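Local coordinates for protein Agap007691-pb (Anopheles gambiae, PDB 5C98) that probably inhibits serine-type endopeptidases as a member of the serpin family, although its own physiological role and target remain unestablished, at residues Ala16-Asn21 and Asp363-Gln368; Val46-Ser51 and Glu80-Leu85; Ala59-Asp64 and Ile304-Val309. One frame throughout, in Å; residues are numbered along the deposited sequence.

Interaction 1. Residues Ala16-Asn21 and Asp363-Gln368; sequences AIVAAN and DGNVLQ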
# COMPACT_ATOMS: atom_id res chain seq x y z
N ALA A 16 -18.54 -1.78 -8.45
CA ALA A 16 -17.90 -3.05 -8.75
C ALA A 16 -16.38 -2.96 -8.62
O ALA A 16 -15.75 -3.92 -8.17
CB ALA A 16 -18.27 -3.50 -10.16
N ILE A 17 -15.78 -1.85 -9.06
CA ILE A 17 -14.33 -1.68 -8.94
C ILE A 17 -13.92 -1.70 -7.47
O ILE A 17 -12.95 -2.36 -7.09
CB ILE A 17 -13.89 -0.37 -9.62
CG1 ILE A 17 -14.00 -0.50 -11.14
CG2 ILE A 17 -12.46 -0.03 -9.25
CD1 ILE A 17 -14.02 0.84 -11.89
N VAL A 18 -14.65 -0.97 -6.62
CA VAL A 18 -14.32 -0.93 -5.19
C VAL A 18 -14.49 -2.29 -4.56
O VAL A 18 -13.66 -2.73 -3.75
CB VAL A 18 -15.14 0.15 -4.46
CG1 VAL A 18 -14.96 0.03 -2.93
CG2 VAL A 18 -14.76 1.51 -4.94
N ALA A 19 -15.60 -2.96 -4.85
CA ALA A 19 -15.81 -4.28 -4.27
C ALA A 19 -14.69 -5.22 -4.66
O ALA A 19 -14.19 -5.99 -3.82
CB ALA A 19 -17.16 -4.83 -4.70
N ALA A 20 -14.26 -5.18 -5.92
CA ALA A 20 -13.24 -6.09 -6.39
C ALA A 20 -11.89 -5.72 -5.80
O ALA A 20 -11.13 -6.60 -5.38
CB ALA A 20 -13.18 -6.09 -7.91
N ASN A 21 -11.63 -4.43 -5.68
CA ASN A 21 -10.37 -4.00 -5.10
C ASN A 21 -10.27 -4.40 -3.64
O ASN A 21 -9.22 -4.84 -3.19
CB ASN A 21 -10.12 -2.51 -5.24
CG ASN A 21 -8.90 -2.08 -4.47
OD1 ASN A 21 -7.79 -2.50 -4.78
ND2 ASN A 21 -9.10 -1.28 -3.44
N ASP A 363 -16.45 6.00 -0.45
CA ASP A 363 -16.84 4.72 -1.04
C ASP A 363 -16.29 3.51 -0.30
O ASP A 363 -16.59 2.37 -0.69
CB ASP A 363 -16.43 4.66 -2.53
CG ASP A 363 -14.93 4.86 -2.73
OD1 ASP A 363 -14.21 4.81 -1.73
OD2 ASP A 363 -14.47 5.05 -3.89
N GLY A 364 -15.51 3.70 0.77
CA GLY A 364 -14.94 2.58 1.49
C GLY A 364 -13.80 1.87 0.79
O GLY A 364 -13.41 0.77 1.20
N ASN A 365 -13.26 2.43 -0.28
CA ASN A 365 -12.20 1.74 -0.99
C ASN A 365 -10.94 1.75 -0.15
O ASN A 365 -10.52 2.79 0.35
CB ASN A 365 -11.92 2.42 -2.32
CG ASN A 365 -11.18 1.53 -3.28
OD1 ASN A 365 -11.38 0.33 -3.30
ND2 ASN A 365 -10.30 2.13 -4.08
N VAL A 366 -10.31 0.58 -0.03
CA VAL A 366 -9.09 0.43 0.76
C VAL A 366 -7.88 0.79 -0.10
O VAL A 366 -7.64 0.17 -1.14
CB VAL A 366 -8.96 -0.98 1.32
CG1 VAL A 366 -7.63 -1.12 2.09
CG2 VAL A 366 -10.18 -1.34 2.20
N LEU A 367 -7.15 1.81 0.33
CA LEU A 367 -6.02 2.34 -0.41
C LEU A 367 -4.67 1.85 0.12
O LEU A 367 -3.68 1.87 -0.62
CB LEU A 367 -6.06 3.88 -0.34
CG LEU A 367 -7.41 4.50 -0.67
CD1 LEU A 367 -7.23 6.01 -0.66
CD2 LEU A 367 -8.02 4.06 -1.99
N GLN A 368 -4.61 1.46 1.38
CA GLN A 368 -3.37 1.02 2.02
C GLN A 368 -3.81 0.17 3.19
O GLN A 368 -4.83 0.46 3.82
CB GLN A 368 -2.54 2.21 2.53
CG GLN A 368 -1.10 1.90 2.73
CD GLN A 368 -0.38 3.04 3.46
OE1 GLN A 368 -0.68 3.30 4.62
NE2 GLN A 368 0.57 3.68 2.81

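Interaction 2. Residues Val46-Ser51 and Glu80-Leu85; sequences VRLALS and EQQQRL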
# COMPACT_ATOMS: atom_id res chain seq x y z
N VAL A 46 -0.71 -1.44 -6.63
CA VAL A 46 -0.13 -2.56 -7.38
C VAL A 46 -0.94 -2.78 -8.65
O VAL A 46 -0.40 -2.88 -9.75
CB VAL A 46 -0.06 -3.82 -6.49
CG1 VAL A 46 0.17 -5.10 -7.30
CG2 VAL A 46 0.99 -3.68 -5.40
N ARG A 47 -2.26 -2.87 -8.51
CA ARG A 47 -3.17 -3.03 -9.65
C ARG A 47 -3.04 -1.87 -10.63
O ARG A 47 -2.92 -2.08 -11.85
CB ARG A 47 -4.62 -3.20 -9.14
CG ARG A 47 -5.68 -3.09 -10.23
CD ARG A 47 -6.24 -1.69 -10.32
NE ARG A 47 -7.33 -1.61 -11.30
CZ ARG A 47 -8.58 -1.96 -11.03
NH1 ARG A 47 -8.93 -2.41 -9.83
NH2 ARG A 47 -9.52 -1.84 -11.98
N LEU A 48 -3.06 -0.64 -10.12
CA LEU A 48 -3.05 0.50 -11.04
C LEU A 48 -1.75 0.57 -11.81
O LEU A 48 -1.75 0.86 -13.03
CB LEU A 48 -3.30 1.80 -10.29
CG LEU A 48 -4.74 1.93 -9.79
CD1 LEU A 48 -4.83 3.10 -8.84
CD2 LEU A 48 -5.77 2.10 -10.91
N ALA A 49 -0.64 0.36 -11.13
CA ALA A 49 0.65 0.46 -11.80
C ALA A 49 0.83 -0.67 -12.80
O ALA A 49 1.21 -0.45 -13.95
CB ALA A 49 1.79 0.49 -10.79
N LEU A 50 0.56 -1.90 -12.38
CA LEU A 50 0.76 -3.02 -13.28
C LEU A 50 -0.18 -2.95 -14.48
O LEU A 50 0.17 -3.40 -15.57
CB LEU A 50 0.62 -4.31 -12.47
CG LEU A 50 1.12 -5.61 -13.06
CD1 LEU A 50 2.53 -5.48 -13.62
CD2 LEU A 50 1.04 -6.70 -12.01
N SER A 51 -1.36 -2.39 -14.29
CA SER A 51 -2.35 -2.28 -15.36
C SER A 51 -1.83 -1.49 -16.55
O SER A 51 -2.36 -1.63 -17.66
CB SER A 51 -3.60 -1.57 -14.83
OG SER A 51 -4.44 -2.44 -14.12
N GLU A 80 -8.56 3.88 -20.26
CA GLU A 80 -9.30 5.02 -19.72
C GLU A 80 -9.63 4.81 -18.25
O GLU A 80 -9.59 5.76 -17.45
CB GLU A 80 -10.58 5.24 -20.52
CG GLU A 80 -10.32 5.73 -21.94
CD GLU A 80 -11.56 6.27 -22.64
OE1 GLU A 80 -12.69 5.97 -22.20
OE2 GLU A 80 -11.40 7.00 -23.64
N GLN A 81 -9.97 3.58 -17.87
CA GLN A 81 -10.26 3.29 -16.47
C GLN A 81 -9.02 3.50 -15.60
O GLN A 81 -9.09 4.11 -14.53
CB GLN A 81 -10.79 1.86 -16.34
CG GLN A 81 -11.02 1.36 -14.91
CD GLN A 81 -11.24 -0.16 -14.83
OE1 GLN A 81 -10.31 -0.93 -14.71
NE2 GLN A 81 -12.49 -0.57 -14.93
N GLN A 82 -7.88 2.99 -16.04
CA GLN A 82 -6.66 3.17 -15.26
C GLN A 82 -6.39 4.65 -15.05
O GLN A 82 -6.08 5.08 -13.94
CB GLN A 82 -5.48 2.50 -15.97
CG GLN A 82 -4.23 2.35 -15.13
CD GLN A 82 -3.40 3.61 -15.00
OE1 GLN A 82 -3.61 4.59 -15.71
NE2 GLN A 82 -2.45 3.58 -14.11
N GLN A 83 -6.56 5.45 -16.11
CA GLN A 83 -6.25 6.87 -16.02
C GLN A 83 -7.15 7.55 -15.00
O GLN A 83 -6.69 8.37 -14.20
CB GLN A 83 -6.44 7.53 -17.39
CG GLN A 83 -5.38 7.20 -18.40
CD GLN A 83 -5.66 7.80 -19.75
OE1 GLN A 83 -6.63 7.43 -20.43
NE2 GLN A 83 -4.86 8.77 -20.14
N ARG A 84 -8.44 7.26 -15.05
CA ARG A 84 -9.39 7.87 -14.14
C ARG A 84 -9.10 7.47 -12.70
O ARG A 84 -9.10 8.31 -11.79
CB ARG A 84 -10.80 7.44 -14.57
CG ARG A 84 -11.94 8.05 -13.78
CD ARG A 84 -13.29 7.67 -14.40
NE ARG A 84 -13.50 6.23 -14.44
CZ ARG A 84 -13.91 5.50 -13.41
NH1 ARG A 84 -14.13 6.08 -12.24
NH2 ARG A 84 -14.08 4.19 -13.54
N LEU A 85 -8.86 6.18 -12.48
CA LEU A 85 -8.64 5.71 -11.12
C LEU A 85 -7.33 6.23 -10.55
O LEU A 85 -7.27 6.58 -9.36
CB LEU A 85 -8.66 4.19 -11.09
CG LEU A 85 -10.02 3.56 -11.44
CD1 LEU A 85 -9.88 2.06 -11.36
CD2 LEU A 85 -11.15 4.02 -10.55

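Interaction 3. Residues Ala59-Asp64 and Ile304-Val309; sequences AAVQED and IDDLHV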
# COMPACT_ATOMS: atom_id res chain seq x y z
N ALA A 59 -1.66 -12.78 -24.72
CA ALA A 59 -2.90 -13.40 -24.25
C ALA A 59 -2.78 -13.93 -22.83
O ALA A 59 -3.72 -13.81 -22.04
CB ALA A 59 -3.25 -14.54 -25.19
N ALA A 60 -1.65 -14.57 -22.50
CA ALA A 60 -1.51 -15.18 -21.18
C ALA A 60 -1.58 -14.14 -20.07
O ALA A 60 -2.26 -14.35 -19.05
CB ALA A 60 -0.20 -15.97 -21.08
N VAL A 61 -0.85 -13.04 -20.22
CA VAL A 61 -0.85 -12.02 -19.17
C VAL A 61 -2.14 -11.22 -19.18
O VAL A 61 -2.63 -10.81 -18.12
CB VAL A 61 0.41 -11.12 -19.27
CG1 VAL A 61 0.29 -9.85 -18.41
CG2 VAL A 61 1.62 -11.92 -18.85
N GLN A 62 -2.72 -10.93 -20.35
CA GLN A 62 -4.01 -10.27 -20.33
C GLN A 62 -5.04 -11.08 -19.56
O GLN A 62 -5.83 -10.51 -18.80
CB GLN A 62 -4.49 -9.95 -21.75
CG GLN A 62 -3.74 -8.79 -22.34
CD GLN A 62 -4.35 -8.26 -23.61
OE1 GLN A 62 -5.03 -8.97 -24.34
NE2 GLN A 62 -4.07 -6.97 -23.90
N GLU A 63 -5.04 -12.41 -19.72
CA GLU A 63 -5.96 -13.25 -18.95
C GLU A 63 -5.68 -13.13 -17.47
O GLU A 63 -6.60 -12.94 -16.67
CB GLU A 63 -5.82 -14.70 -19.41
CG GLU A 63 -6.79 -15.65 -18.74
CD GLU A 63 -6.62 -17.07 -19.23
OE1 GLU A 63 -5.74 -17.78 -18.69
OE2 GLU A 63 -7.33 -17.46 -20.17
N ASP A 64 -4.41 -13.22 -17.07
CA ASP A 64 -4.04 -13.06 -15.68
C ASP A 64 -4.58 -11.75 -15.11
O ASP A 64 -5.06 -11.71 -13.98
CB ASP A 64 -2.52 -13.06 -15.52
CG ASP A 64 -1.93 -14.44 -15.28
OD1 ASP A 64 -2.63 -15.46 -15.40
OD2 ASP A 64 -0.71 -14.48 -14.99
N ILE A 304 6.54 -15.29 -17.83
CA ILE A 304 6.36 -15.50 -19.26
C ILE A 304 6.77 -14.21 -19.94
O ILE A 304 6.41 -13.12 -19.49
CB ILE A 304 4.88 -15.83 -19.58
CG1 ILE A 304 4.48 -17.13 -18.88
CG2 ILE A 304 4.66 -15.94 -21.09
CD1 ILE A 304 2.99 -17.38 -18.84
N ASP A 305 7.51 -14.34 -21.04
CA ASP A 305 7.94 -13.16 -21.81
C ASP A 305 6.78 -12.73 -22.69
O ASP A 305 6.59 -13.24 -23.79
CB ASP A 305 9.19 -13.46 -22.60
CG ASP A 305 10.38 -13.75 -21.70
OD1 ASP A 305 10.76 -12.85 -20.93
OD2 ASP A 305 10.92 -14.87 -21.75
N ASP A 306 5.99 -11.78 -22.19
CA ASP A 306 4.71 -11.47 -22.80
C ASP A 306 4.43 -9.99 -23.02
O ASP A 306 3.41 -9.67 -23.62
CB ASP A 306 3.57 -12.08 -21.96
CG ASP A 306 2.39 -12.59 -22.80
OD1 ASP A 306 2.60 -13.10 -23.93
OD2 ASP A 306 1.24 -12.49 -22.32
N LEU A 307 5.32 -9.08 -22.62
CA LEU A 307 5.07 -7.64 -22.77
C LEU A 307 5.82 -7.06 -23.95
O LEU A 307 7.04 -7.24 -24.09
CB LEU A 307 5.49 -6.88 -21.52
CG LEU A 307 4.89 -7.39 -20.22
CD1 LEU A 307 5.32 -6.57 -19.01
CD2 LEU A 307 3.37 -7.43 -20.32
N HIS A 308 5.10 -6.32 -24.78
CA HIS A 308 5.68 -5.67 -25.95
C HIS A 308 6.12 -4.27 -25.56
O HIS A 308 5.33 -3.32 -25.57
CB HIS A 308 4.69 -5.63 -27.10
CG HIS A 308 5.26 -5.05 -28.35
ND1 HIS A 308 4.47 -4.46 -29.32
CD2 HIS A 308 6.53 -4.97 -28.80
CE1 HIS A 308 5.24 -4.03 -30.30
NE2 HIS A 308 6.49 -4.33 -30.02
N VAL A 309 7.39 -4.14 -25.18
CA VAL A 309 7.96 -2.88 -24.74
C VAL A 309 8.96 -2.33 -25.74
O VAL A 309 9.00 -1.12 -25.97
CB VAL A 309 8.64 -3.08 -23.38
CG1 VAL A 309 9.42 -1.84 -22.95
CG2 VAL A 309 7.60 -3.48 -22.36
O HOH W 1 0.62 -15.13 -24.34

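Interaction 1. Residues Ala16-Asn21 and Asp363-Gln368
Asn-21 and Val-18, one turn apart on helix 15-32, dock on the turn that leads into strand 366-372, a mixed polar and apolar contact that is partly buried and joins residues more than 340 positions apart. The polar half belongs to Asn-21, whose CG lies anti to the backbone N (chi1 173°) and whose ND2 grips two acceptors. Asn-21 ND2 reaches OD1 of Asn-365 at 2.8 Å from above its carbonyl plane, and the two amide planes stand 64° apart. The second bond, from Asn-21 ND2 to the main-chain O of Val-366, measures 3.1 Å, and here the acceptor lies in the amide plane of Asn-21. The apolar half is Val-18, its two methyls spread over the turn: CG1 rests 3.6 Å from O of Asp-363, while CG2 meets OD2 of the same residue at 3.7 Å. Asn-365 OD1 also lies against both methyls. Within the turn, Asp-363 OD1 accepts the amide N of Asn-365 at 2.9 Å, and the carboxylate has a second partner, OD2 pairing in a salt bridge with Arg-360. Asn-22, next along the helix, adds bonds to Val-366 N and Gly-364 O. This Asx turn, with Gly-364 at positive phi, forms part of the connection between antiparallel strands 354-360 and 366-372, the last hairpin of the serpin fold, against which the N-terminal helix packs.

Interaction 2. Residues Val46-Ser51 and Glu80-Leu85
Arg-47 and Gln-81, Leu-48 and Gln-82: two pairs of residues carry the hydrogen bonds between helix 43-51 and helix 75-89, whose local axes pass 9.9 Å apart and run at 135° to each other. A chi2 of -95° bends the Arg-47 chain at CD. Arg-47 NH2 gives a bond of 3.0 Å to OE1 of Gln-81; the oxygen sits at the edge of the guanidinium, in its plane, whereas the nitrogen stands well above the plane of the Gln-81 carbonyl. Leu-85 CD1 lies over one face of the same guanidinium, toward its rim, 4.0 Å from Arg-47 NH2. The other bond is straighter, 159° at the hydrogen: NE2 of Gln-82 is 3.0 Å from the main-chain O of Leu-48, so a buried helix carbonyl takes a donor from the next helix. Arg-47 O accepts Ser-51 N within its own helix, and, in the one of two conformers described here, perhaps Ser-51 OG as well. Between the two polar pairs, Leu-48 CD2 presses on Leu-85 CB at 3.6 Å, the two side chains crossing at about a right angle. Phe-69 of helix 59-69 packs on Arg-47 and Ile-17 of helix 15-32 on Leu-85. Val-46 and Ala-49 pack on Phe-321 of strand 320-328, which makes helix 43-51 the buried helix behind the main sheet of the serpin fold.

Interaction 3. Residues Ala59-Asp64 and Ile304-Val309
Asp-306 sets its carboxylate against the first turn of helix 59-69, within the helical part of the serpin fold, and with Val-61 and Ala-60 it supplies most of the buried surface. It lies in the loop between helix 300-303 and strand 320-328, so a distant part of the chain brings an acid to the N-terminal end of this helix. OD2 does the main work: the backbone N of Val-61 donates to it at 3.0 Å, in a fairly straight bond (162° at the hydrogen) that meets OD2 nearly along its C-O axis. N of Ala-59 and N of Ala-60 also lie near OD2, without bonding to it directly. A negative group at this end of a helix would probably be stabilised by the helix dipole.

Val-61 meets the acid with its side chain as well as its amide. The two side chains run past one another in opposite senses: Val-61 CB lies 3.4 Å from Asp-306 OD2, and CG2 rests against both OD2 and CB of the acid. With CG1 anti to the backbone N (chi1 167°), the other methyl is turned to a second neighbour, Leu-307, whose CD2 lies 4.4 Å from Val-61 CG1. Leu-307 in turn packs on Phe-53, Ala-57, Val-301 and Leu-169.

Ala-60 sits nearer the surface. Its CB touches Ile-304 CD1 at 4.1 Å, a light apolar contact on the outer side. Main-chain bonding between Asp-306 and Gly-58, just ahead of the helix, and a bond from Arg-315 to Asp-306 O help fix the loop here. The remaining carboxylate oxygen works through solvent: one water accepts from Ala-60 N at 3.0 Å and donates to Asp-306 OD1 at 2.9 Å.

Interaction 2 is the buried one; interaction 1 is partly buried, and interaction 3 lies farthest out, its centre about 24 Å from the centre of the chain, with a water in its bonding. Interactions 1 and 2 touch directly: Ile-17, on the helix of the first, packs on Gln-81, Arg-84 and Leu-85 of the second. Interaction 3 makes no touch with interaction 2, but helix 59-69 links the two, since its Phe-65 and Phe-69 pack on helix 43-51. The chemistry differs: in interaction 1 an amide bonds another amide and a main-chain carbonyl beside a valine, an arginine and glutamines bridge the helices of interaction 2, and in interaction 3 a carboxylate takes one main-chain N-H directly and another through water.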